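Local structure of membrane protein (Acinetobacter baumannii AB307-0294, 5DL5) at residues Y125-L130 with E145-L151; P133-T139 with D311-Y317; G165-D170 with L187-V192. The protein forms a beta-barrel of the OprD porin family in the outer membrane, through which small solutes and some antibiotics are thought to enter the cell. All coordinates share one frame; numbering follows the deposited sequence.

Contact 1: residues Y125-L130 with E145-L151; sequences YGTQVL and EYFTGTL
Where strand 121-125 leaves the barrel wall, the chain stays paired antiparallel with 145-151 and turns a corner at two facing glycines, Gly-126 and Gly-149. They exchange backbone hydrogen bonds, Gly-126 N to Gly-149 O at 2.9 Å and Gly-149 N to Gly-126 O at 3.1 Å. The next hydrogen-bonded pair, Gln-128 with Phe-147, is joined by Phe-147 N to Gln-128 O (2.8 Å) and by Gln-128 N to Phe-147 O. Gln-128 sets CG between its own N and carbonyl carbon (chi1 52°), and its extended chain runs back toward the corner. There Gln-128 NE2 donates to Gly-126 O at 3.1 Å, above the carbonyl plane and on the opposite face from Gly-149 N; two donors thus grip this buried oxygen. Gln-128 OE1 lies 3.6 Å from Leu-151 CB. Leu-130 crosses Phe-147 at about a right angle, Leu-130 CD1 being 3.8 Å from Phe-147 CD2. Val-129 CG2 meets the edge of the Tyr-146 ring at CE1 (3.6 Å), while Tyr-146 OH is held by Asp-79. Such antiparallel pairing belongs to the wall of a porin beta-barrel, here continued as the chain turns to the interior.

Contact 2: residues P133-T139 with D311-Y317; sequences PVLASNT and DGFQSIY
Gln-314 clamps segment 133-139 against 311-317, a pairing of two loop regions inside the porin beta-barrel, with Gln-314 in a type I beta turn from Gly-312 to Ser-315. Gln-314 CB lies 3.3 Å from Ser-137 O, and CG, anti to the backbone N (chi1 -158°), passes the same oxygen. A bend at chi2 then carries CD toward Thr-139. At the tip the amide works both ways: Gln-314 OE1 accepts from Thr-139 N at 2.8 Å, the donor standing above the carbonyl plane, while Gln-314 NE2 donates to Thr-139 OG1 at 3.1 Å within the amide plane. Gln-314 N adds a bond to Ala-136 O. Phe-313 lies alongside Asn-138, pointing the same way, with ring and amide planes 61° apart; the Asn-138 amide nitrogen is bonded to Ser-173. Arg-218 on strand 216-229 anchors the other end through a salt bridge to Asp-311. Tyr-317 spreads one ring face under Pro-133, whose CA sits 3.9 Å from the ring centroid in a CH-pi contact, and its CE1 touches Ala-136 CB. Ser-315 OG links both backbones, accepting from Ala-136 N at 3.0 Å and donating to Asp-311 O at 2.9 Å, in the carbonyl plane and on a lone pair.

Contact 3: residues G165-D170 with L187-V192; sequences GKFTKD and LDRAIV
Phe-167 and Ala-190 are the last hydrogen-bonded pair of two antiparallel strands in the barrel wall, 160-171 and 190-200, before the pairing gives way at Thr-168. Phe-167 N to Ala-190 O and Ala-190 N to Phe-167 O are both 2.8 Å long. Gly-165 and Val-192 make the next hydrogen-bonded pair, with Gly-165 N 2.9 Å from Val-192 O. The buried face carries Phe-167, Ala-190 and Val-192. Val-192 CG2 meets the edge of the Phe-167 ring at CE2 (4.0 Å), the two side chains crossing at about a right angle, and Leu-187 brings CD2 to 4.0 Å from Phe-167 CB. Leu-135 and Phe-147 also pack on the ring.

The other face, with Lys-166 and Ile-191, is more exposed, yet it holds a tight spot. Lys-166, with CG anti to the backbone N (chi1 178°), lies alongside Ile-191 and points the same way. Lys-166 CG is pressed to 3.3 Å from Ile-191 CD1, a probably strained contact, as the near-eclipsed chi2 of Ile-191 (-19°) suggests. Farther out Lys-166 CD comes to 3.9 Å from Arg-189 CG, while the charged ends keep apart, Lys-166 NZ being 6.1 Å from Arg-189 NE.

Toward 168-170 the strands part: Thr-168 O and Leu-187 O, two acceptors, face each other at 3.1 Å. Asp-179 bridges this end, its carboxylate accepting from the backbone N of both Leu-187 and Asp-170. Thr-168 and Lys-169 together face Thr-148 on the neighbouring strand, a classic beta bulge in the wall of the antiparallel porin barrel.

How the contacts relate
Contacts 1 and 3 are neighbours in the barrel wall, their centres about 9 Å apart: strand 160-171 of contact 3 pairs with strands 146-148 and 150-157 of contact 1, and Thr-150 N bonds to Lys-166 O. Contact 2 lies farther inside, about 13 Å from the centre of each and about 4 Å from that of the chain. Along the sequence contact 1 closes before contact 3 opens, whereas segment 133-139 falls between the two halves of contact 1 and meets 311-317 from much later in the chain. Leu-135 packs on Val-192, and Ser-137 is bonded to Leu-130 and Glu-145. The inward loops are thereby fastened to the wall, consistent with a constricted channel.

Contact 1: residues Y125-L130 with E145-L151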
loop_
_atom_site.group_PDB
_atom_site.type_symbol
_atom_site.label_atom_id
_atom_site.label_comp_id
_atom_site.label_asym_id
_atom_site.label_seq_id
_atom_site.Cartn_x
_atom_site.Cartn_y
_atom_site.Cartn_z
ATOM N N TYR A 125 16.424 -11.037 -9.016
ATOM C CA TYR A 125 15.864 -12.293 -8.651
ATOM C C TYR A 125 16.041 -12.533 -7.122
ATOM O O TYR A 125 17.170 -12.529 -6.601
ATOM C CB TYR A 125 16.620 -13.366 -9.406
ATOM C CG TYR A 125 16.146 -14.724 -8.937
ATOM C CD1 TYR A 125 14.782 -15.074 -8.998
ATOM C CD2 TYR A 125 17.036 -15.663 -8.480
ATOM C CE1 TYR A 125 14.334 -16.317 -8.587
ATOM C CE2 TYR A 125 16.607 -16.922 -8.081
ATOM C CZ TYR A 125 15.260 -17.226 -8.155
ATOM O OH TYR A 125 14.838 -18.447 -7.803
ATOM N N GLY A 126 14.934 -12.755 -6.439
ATOM C CA GLY A 126 14.907 -13.051 -5.071
ATOM C C GLY A 126 13.885 -12.235 -4.313
ATOM O O GLY A 126 12.845 -11.882 -4.842
ATOM N N THR A 127 14.167 -12.011 -3.032
ATOM C CA THR A 127 13.272 -11.349 -2.116
ATOM C C THR A 127 13.320 -9.861 -2.263
ATOM O O THR A 127 14.407 -9.297 -2.233
ATOM C CB THR A 127 13.636 -11.697 -0.668
ATOM O OG1 THR A 127 13.616 -13.091 -0.610
ATOM C CG2 THR A 127 12.457 -11.363 0.312
ATOM N N GLN A 128 12.141 -9.218 -2.389
ATOM C CA GLN A 128 12.112 -7.812 -2.650
ATOM C C GLN A 128 10.833 -7.134 -2.268
ATOM O O GLN A 128 9.795 -7.774 -2.107
ATOM C CB GLN A 128 12.472 -7.516 -4.149
ATOM C CG GLN A 128 11.618 -8.323 -5.125
ATOM C CD GLN A 128 12.187 -8.388 -6.531
ATOM O OE1 GLN A 128 12.171 -7.423 -7.250
ATOM N NE2 GLN A 128 12.654 -9.530 -6.925
ATOM N N VAL A 129 10.912 -5.827 -2.038
ATOM C CA VAL A 129 9.694 -5.011 -1.747
ATOM C C VAL A 129 9.191 -4.382 -3.069
ATOM O O VAL A 129 9.987 -3.836 -3.831
ATOM C CB VAL A 129 10.050 -3.894 -0.812
ATOM C CG1 VAL A 129 8.861 -2.964 -0.500
ATOM C CG2 VAL A 129 10.584 -4.440 0.534
ATOM N N LEU A 130 7.913 -4.517 -3.380
ATOM C CA LEU A 130 7.385 -4.030 -4.670
ATOM C C LEU A 130 6.480 -2.851 -4.455
ATOM O O LEU A 130 5.742 -2.735 -3.433
ATOM C CB LEU A 130 6.522 -5.112 -5.364
ATOM C CG LEU A 130 7.264 -6.415 -5.728
ATOM C CD1 LEU A 130 6.238 -7.247 -6.486
ATOM C CD2 LEU A 130 8.430 -6.130 -6.701
ATOM N N GLU A 145 5.958 -5.882 3.448
ATOM C CA GLU A 145 5.589 -7.093 2.773
ATOM C C GLU A 145 6.633 -7.448 1.705
ATOM O O GLU A 145 7.147 -6.531 1.033
ATOM C CB GLU A 145 4.186 -6.885 2.153
ATOM C CG GLU A 145 3.676 -8.039 1.288
ATOM C CD GLU A 145 2.314 -7.763 0.676
ATOM O OE1 GLU A 145 1.839 -6.594 0.782
ATOM O OE2 GLU A 145 1.692 -8.791 0.267
ATOM N N TYR A 146 7.011 -8.737 1.631
ATOM C CA TYR A 146 8.039 -9.192 0.681
ATOM C C TYR A 146 7.511 -10.069 -0.363
ATOM O O TYR A 146 6.750 -10.992 -0.095
ATOM C CB TYR A 146 9.262 -9.947 1.362
ATOM C CG TYR A 146 10.016 -9.082 2.401
ATOM C CD1 TYR A 146 10.575 -7.902 2.043
ATOM C CD2 TYR A 146 10.106 -9.431 3.755
ATOM C CE1 TYR A 146 11.240 -7.100 2.928
ATOM C CE2 TYR A 146 10.819 -8.639 4.689
ATOM C CZ TYR A 146 11.344 -7.452 4.263
ATOM O OH TYR A 146 12.076 -6.562 5.041
ATOM N N PHE A 147 7.978 -9.866 -1.583
ATOM C CA PHE A 147 7.669 -10.823 -2.669
ATOM C C PHE A 147 8.957 -11.538 -3.139
ATOM O O PHE A 147 9.978 -10.946 -3.076
ATOM C CB PHE A 147 7.021 -10.067 -3.800
ATOM C CG PHE A 147 5.573 -9.700 -3.543
ATOM C CD1 PHE A 147 4.522 -10.616 -3.835
ATOM C CD2 PHE A 147 5.264 -8.475 -3.026
ATOM C CE1 PHE A 147 3.203 -10.233 -3.698
ATOM C CE2 PHE A 147 3.934 -8.119 -2.833
ATOM C CZ PHE A 147 2.915 -8.997 -3.136
ATOM N N THR A 148 8.861 -12.788 -3.569
ATOM C CA THR A 148 9.964 -13.503 -4.120
ATOM C C THR A 148 9.693 -13.852 -5.569
ATOM O O THR A 148 8.715 -14.457 -5.887
ATOM C CB THR A 148 10.265 -14.779 -3.322
ATOM O OG1 THR A 148 10.366 -14.451 -1.936
ATOM C CG2 THR A 148 11.617 -15.532 -3.778
ATOM N N GLY A 149 10.646 -13.488 -6.420
ATOM C CA GLY A 149 10.581 -13.819 -7.851
ATOM C C GLY A 149 11.513 -12.925 -8.585
ATOM O O GLY A 149 12.526 -12.554 -7.994
ATOM N N THR A 150 11.186 -12.593 -9.848
ATOM C CA THR A 150 12.074 -11.933 -10.759
ATOM C C THR A 150 11.423 -10.678 -11.321
ATOM O O THR A 150 10.275 -10.771 -11.730
ATOM C CB THR A 150 12.384 -12.845 -11.996
ATOM O OG1 THR A 150 12.967 -13.993 -11.509
ATOM C CG2 THR A 150 13.547 -12.217 -12.980
ATOM N N LEU A 151 12.114 -9.548 -11.286
ATOM C CA LEU A 151 11.618 -8.314 -11.829
ATOM C C LEU A 151 12.616 -7.724 -12.725
ATOM O O LEU A 151 13.793 -7.481 -12.357
ATOM C CB LEU A 151 11.331 -7.293 -10.739
ATOM C CG LEU A 151 10.722 -5.949 -11.151
ATOM C CD1 LEU A 151 9.321 -6.158 -11.653
ATOM C CD2 LEU A 151 10.691 -4.862 -10.028
#

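Contact 2: residues P133-T139 with D311-Y317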
loop_
_atom_site.group_PDB
_atom_site.type_symbol
_atom_site.label_atom_id
_atom_site.label_comp_id
_atom_site.label_asym_id
_atom_site.label_seq_id
_atom_site.Cartn_x
_atom_site.Cartn_y
_atom_site.Cartn_z
ATOM N N PRO A 133 1.504 -0.465 -8.854
ATOM C CA PRO A 133 0.168 -0.223 -8.398
ATOM C C PRO A 133 -0.751 -1.490 -8.295
ATOM O O PRO A 133 -1.767 -1.503 -7.521
ATOM C CB PRO A 133 -0.388 0.745 -9.439
ATOM C CG PRO A 133 0.777 1.502 -9.999
ATOM C CD PRO A 133 1.865 0.442 -9.992
ATOM N N VAL A 134 -0.475 -2.428 -9.205
ATOM C CA VAL A 134 -1.256 -3.713 -9.242
ATOM C C VAL A 134 -0.738 -4.780 -8.300
ATOM O O VAL A 134 -1.494 -5.753 -8.036
ATOM C CB VAL A 134 -1.378 -4.348 -10.677
ATOM C CG1 VAL A 134 -2.201 -3.449 -11.567
ATOM C CG2 VAL A 134 -0.014 -4.650 -11.229
ATOM N N LEU A 135 0.439 -4.579 -7.703
ATOM C CA LEU A 135 1.023 -5.562 -6.792
ATOM C C LEU A 135 1.990 -4.898 -5.846
ATOM O O LEU A 135 3.149 -4.841 -6.152
ATOM C CB LEU A 135 1.807 -6.630 -7.592
ATOM C CG LEU A 135 2.216 -7.879 -6.795
ATOM C CD1 LEU A 135 0.974 -8.688 -6.535
ATOM C CD2 LEU A 135 3.181 -8.751 -7.562
ATOM N N ALA A 136 1.466 -4.258 -4.801
ATOM C CA ALA A 136 2.237 -3.343 -4.002
ATOM C C ALA A 136 2.377 -3.939 -2.548
ATOM O O ALA A 136 1.351 -4.321 -1.887
ATOM C CB ALA A 136 1.557 -1.970 -3.960
ATOM N N SER A 137 3.612 -3.964 -2.101
ATOM C CA SER A 137 3.933 -4.320 -0.726
ATOM C C SER A 137 3.369 -3.364 0.267
ATOM O O SER A 137 3.538 -2.127 0.188
ATOM C CB SER A 137 5.457 -4.375 -0.558
ATOM O OG SER A 137 5.915 -5.537 -1.193
ATOM N N ASN A 138 2.705 -3.917 1.219
ATOM C CA ASN A 138 2.483 -3.175 2.505
ATOM C C ASN A 138 3.718 -2.475 3.035
ATOM O O ASN A 138 4.752 -3.087 3.252
ATOM C CB ASN A 138 2.089 -4.131 3.658
ATOM C CG ASN A 138 1.525 -3.374 4.891
ATOM O OD1 ASN A 138 0.995 -2.249 4.785
ATOM N ND2 ASN A 138 1.643 -3.979 6.047
ATOM N N THR A 139 3.603 -1.201 3.276
ATOM C CA THR A 139 4.592 -0.521 4.039
ATOM C C THR A 139 3.889 0.361 5.096
ATOM O O THR A 139 4.549 1.224 5.631
ATOM C CB THR A 139 5.507 0.396 3.153
ATOM O OG1 THR A 139 4.696 1.410 2.609
ATOM C CG2 THR A 139 6.197 -0.388 1.945
ATOM N N ASP A 311 -2.125 -10.662 -3.432
ATOM C CA ASP A 311 -2.124 -9.679 -4.480
ATOM C C ASP A 311 -1.653 -8.297 -4.030
ATOM O O ASP A 311 -1.911 -7.347 -4.737
ATOM C CB ASP A 311 -3.543 -9.594 -5.193
ATOM C CG ASP A 311 -4.652 -9.280 -4.239
ATOM O OD1 ASP A 311 -4.712 -9.884 -3.106
ATOM O OD2 ASP A 311 -5.504 -8.397 -4.551
ATOM N N GLY A 312 -0.980 -8.223 -2.878
ATOM C CA GLY A 312 -0.447 -6.998 -2.450
ATOM C C GLY A 312 -1.412 -6.304 -1.519
ATOM O O GLY A 312 -2.491 -5.860 -1.940
ATOM N N PHE A 313 -0.977 -6.182 -0.253
ATOM C CA PHE A 313 -1.733 -5.467 0.731
ATOM C C PHE A 313 -1.866 -3.952 0.482
ATOM O O PHE A 313 -2.657 -3.311 1.071
ATOM C CB PHE A 313 -1.103 -5.797 2.102
ATOM C CG PHE A 313 -1.903 -5.353 3.274
ATOM C CD1 PHE A 313 -2.882 -6.151 3.751
ATOM C CD2 PHE A 313 -1.684 -4.145 3.851
ATOM C CE1 PHE A 313 -3.648 -5.768 4.838
ATOM C CE2 PHE A 313 -2.402 -3.758 4.973
ATOM C CZ PHE A 313 -3.372 -4.581 5.459
ATOM N N GLN A 314 -1.033 -3.319 -0.339
ATOM C CA GLN A 314 -1.078 -1.937 -0.563
ATOM C C GLN A 314 -1.520 -1.646 -2.007
ATOM O O GLN A 314 -1.278 -0.541 -2.515
ATOM C CB GLN A 314 0.324 -1.335 -0.302
ATOM C CG GLN A 314 0.321 0.142 0.011
ATOM C CD GLN A 314 1.468 0.475 0.963
ATOM O OE1 GLN A 314 1.460 0.100 2.090
ATOM N NE2 GLN A 314 2.502 1.092 0.450
ATOM N N SER A 315 -2.152 -2.616 -2.691
ATOM C CA SER A 315 -2.512 -2.446 -4.106
ATOM C C SER A 315 -3.797 -1.561 -4.241
ATOM O O SER A 315 -4.807 -2.003 -4.752
ATOM C CB SER A 315 -2.717 -3.796 -4.780
ATOM O OG SER A 315 -1.510 -4.503 -4.746
ATOM N N ILE A 316 -3.737 -0.323 -3.758
ATOM C CA ILE A 316 -4.933 0.538 -3.550
ATOM C C ILE A 316 -4.485 1.965 -3.848
ATOM O O ILE A 316 -4.486 2.771 -2.952
ATOM C CB ILE A 316 -5.570 0.251 -2.183
ATOM C CG1 ILE A 316 -6.797 1.080 -1.849
ATOM C CG2 ILE A 316 -4.723 0.573 -0.999
ATOM C CD1 ILE A 316 -8.051 0.803 -2.568
ATOM N N TYR A 317 -4.056 2.268 -5.065
ATOM C CA TYR A 317 -3.489 3.600 -5.417
ATOM C C TYR A 317 -4.681 4.561 -5.817
ATOM O O TYR A 317 -4.898 4.862 -6.955
ATOM C CB TYR A 317 -2.458 3.454 -6.515
ATOM C CG TYR A 317 -0.996 2.997 -6.040
ATOM C CD1 TYR A 317 -0.812 1.953 -5.183
ATOM C CD2 TYR A 317 0.103 3.531 -6.590
ATOM C CE1 TYR A 317 0.432 1.543 -4.772
ATOM C CE2 TYR A 317 1.390 3.111 -6.247
ATOM C CZ TYR A 317 1.530 2.113 -5.303
ATOM O OH TYR A 317 2.765 1.677 -4.938
#

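Contact 3: residues G165-D170 with L187-V192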
loop_
_atom_site.group_PDB
_atom_site.type_symbol
_atom_site.label_atom_id
_atom_site.label_comp_id
_atom_site.label_asym_id
_atom_site.label_seq_id
_atom_site.Cartn_x
_atom_site.Cartn_y
_atom_site.Cartn_z
ATOM N N GLY A 165 7.593 -8.905 -14.590
ATOM C CA GLY A 165 8.014 -9.734 -13.464
ATOM C C GLY A 165 7.188 -10.941 -13.332
ATOM O O GLY A 165 6.148 -11.127 -13.899
ATOM N N LYS A 166 7.704 -11.838 -12.566
ATOM C CA LYS A 166 7.019 -13.033 -12.178
ATOM C C LYS A 166 7.323 -13.345 -10.707
ATOM O O LYS A 166 8.473 -13.487 -10.355
ATOM C CB LYS A 166 7.488 -14.207 -12.980
ATOM C CG LYS A 166 6.735 -15.441 -12.470
ATOM C CD LYS A 166 6.798 -16.655 -13.373
ATOM C CE LYS A 166 8.134 -17.250 -13.324
ATOM N NZ LYS A 166 8.015 -18.482 -14.136
ATOM N N PHE A 167 6.309 -13.506 -9.883
ATOM C CA PHE A 167 6.463 -13.767 -8.408
ATOM C C PHE A 167 5.792 -14.999 -8.009
ATOM O O PHE A 167 4.665 -15.281 -8.483
ATOM C CB PHE A 167 5.923 -12.524 -7.682
ATOM C CG PHE A 167 6.761 -11.324 -7.992
ATOM C CD1 PHE A 167 8.012 -11.162 -7.342
ATOM C CD2 PHE A 167 6.421 -10.477 -9.046
ATOM C CE1 PHE A 167 8.866 -10.143 -7.679
ATOM C CE2 PHE A 167 7.300 -9.431 -9.391
ATOM C CZ PHE A 167 8.515 -9.285 -8.712
ATOM N N THR A 168 6.455 -15.787 -7.152
ATOM C CA THR A 168 5.866 -17.015 -6.668
ATOM C C THR A 168 5.737 -17.090 -5.138
ATOM O O THR A 168 5.263 -18.094 -4.638
ATOM C CB THR A 168 6.727 -18.311 -7.065
ATOM O OG1 THR A 168 8.044 -18.017 -6.656
ATOM C CG2 THR A 168 6.648 -18.533 -8.609
ATOM N N LYS A 169 6.168 -16.080 -4.410
ATOM C CA LYS A 169 5.918 -16.096 -2.967
ATOM C C LYS A 169 5.513 -14.707 -2.555
ATOM O O LYS A 169 6.018 -13.725 -3.125
ATOM C CB LYS A 169 7.166 -16.488 -2.138
ATOM C CG LYS A 169 7.647 -17.994 -2.441
ATOM C CD LYS A 169 8.767 -18.302 -1.399
ATOM C CE LYS A 169 9.254 -19.733 -1.544
ATOM N NZ LYS A 169 10.166 -19.823 -0.331
ATOM N N ASP A 170 4.675 -14.658 -1.535
ATOM C CA ASP A 170 4.246 -13.369 -0.947
ATOM C C ASP A 170 4.268 -13.533 0.543
ATOM O O ASP A 170 3.676 -14.432 1.040
ATOM C CB ASP A 170 2.854 -13.059 -1.480
ATOM C CG ASP A 170 2.194 -11.823 -0.779
ATOM O OD1 ASP A 170 2.893 -10.999 -0.211
ATOM O OD2 ASP A 170 0.969 -11.752 -0.781
ATOM N N LEU A 187 1.140 -17.522 -2.454
ATOM C CA LEU A 187 0.990 -17.170 -3.861
ATOM C C LEU A 187 1.262 -18.366 -4.796
ATOM O O LEU A 187 2.292 -19.094 -4.635
ATOM C CB LEU A 187 2.010 -16.066 -4.096
ATOM C CG LEU A 187 1.936 -15.412 -5.485
ATOM C CD1 LEU A 187 0.559 -14.951 -6.039
ATOM C CD2 LEU A 187 2.982 -14.333 -5.568
ATOM N N ASP A 188 0.481 -18.536 -5.830
ATOM C CA ASP A 188 0.802 -19.517 -6.902
ATOM C C ASP A 188 1.789 -18.808 -7.925
ATOM O O ASP A 188 2.959 -19.037 -7.883
ATOM C CB ASP A 188 -0.495 -20.047 -7.543
ATOM C CG ASP A 188 -0.229 -21.222 -8.581
ATOM O OD1 ASP A 188 0.930 -21.487 -8.920
ATOM O OD2 ASP A 188 -1.199 -21.840 -9.092
ATOM N N ARG A 189 1.331 -17.876 -8.779
ATOM C CA ARG A 189 2.222 -17.261 -9.787
ATOM C C ARG A 189 1.560 -15.949 -10.118
ATOM O O ARG A 189 0.489 -15.940 -10.779
ATOM C CB ARG A 189 2.299 -18.129 -11.090
ATOM C CG ARG A 189 3.254 -17.615 -12.167
ATOM C CD ARG A 189 3.236 -18.388 -13.467
ATOM N NE ARG A 189 1.920 -18.196 -14.099
ATOM C CZ ARG A 189 1.394 -19.032 -14.984
ATOM N NH1 ARG A 189 2.077 -20.096 -15.428
ATOM N NH2 ARG A 189 0.165 -18.850 -15.417
ATOM N N ALA A 190 2.246 -14.891 -9.838
ATOM C CA ALA A 190 1.823 -13.584 -10.294
ATOM C C ALA A 190 2.740 -13.019 -11.397
ATOM O O ALA A 190 3.934 -12.853 -11.147
ATOM C CB ALA A 190 1.796 -12.628 -9.092
ATOM N N ILE A 191 2.200 -12.748 -12.593
ATOM C CA ILE A 191 2.932 -12.195 -13.685
ATOM C C ILE A 191 2.467 -10.717 -13.749
ATOM O O ILE A 191 1.248 -10.474 -13.765
ATOM C CB ILE A 191 2.625 -12.901 -15.014
ATOM C CG1 ILE A 191 3.073 -14.421 -15.172
ATOM C CG2 ILE A 191 3.217 -12.178 -16.194
ATOM C CD1 ILE A 191 4.052 -14.763 -14.218
ATOM N N VAL A 192 3.412 -9.800 -13.878
ATOM C CA VAL A 192 3.139 -8.379 -13.876
ATOM C C VAL A 192 3.873 -7.700 -15.012
ATOM O O VAL A 192 4.941 -8.155 -15.472
ATOM C CB VAL A 192 3.498 -7.646 -12.547
ATOM C CG1 VAL A 192 2.624 -8.133 -11.441
ATOM C CG2 VAL A 192 4.962 -7.741 -12.170
#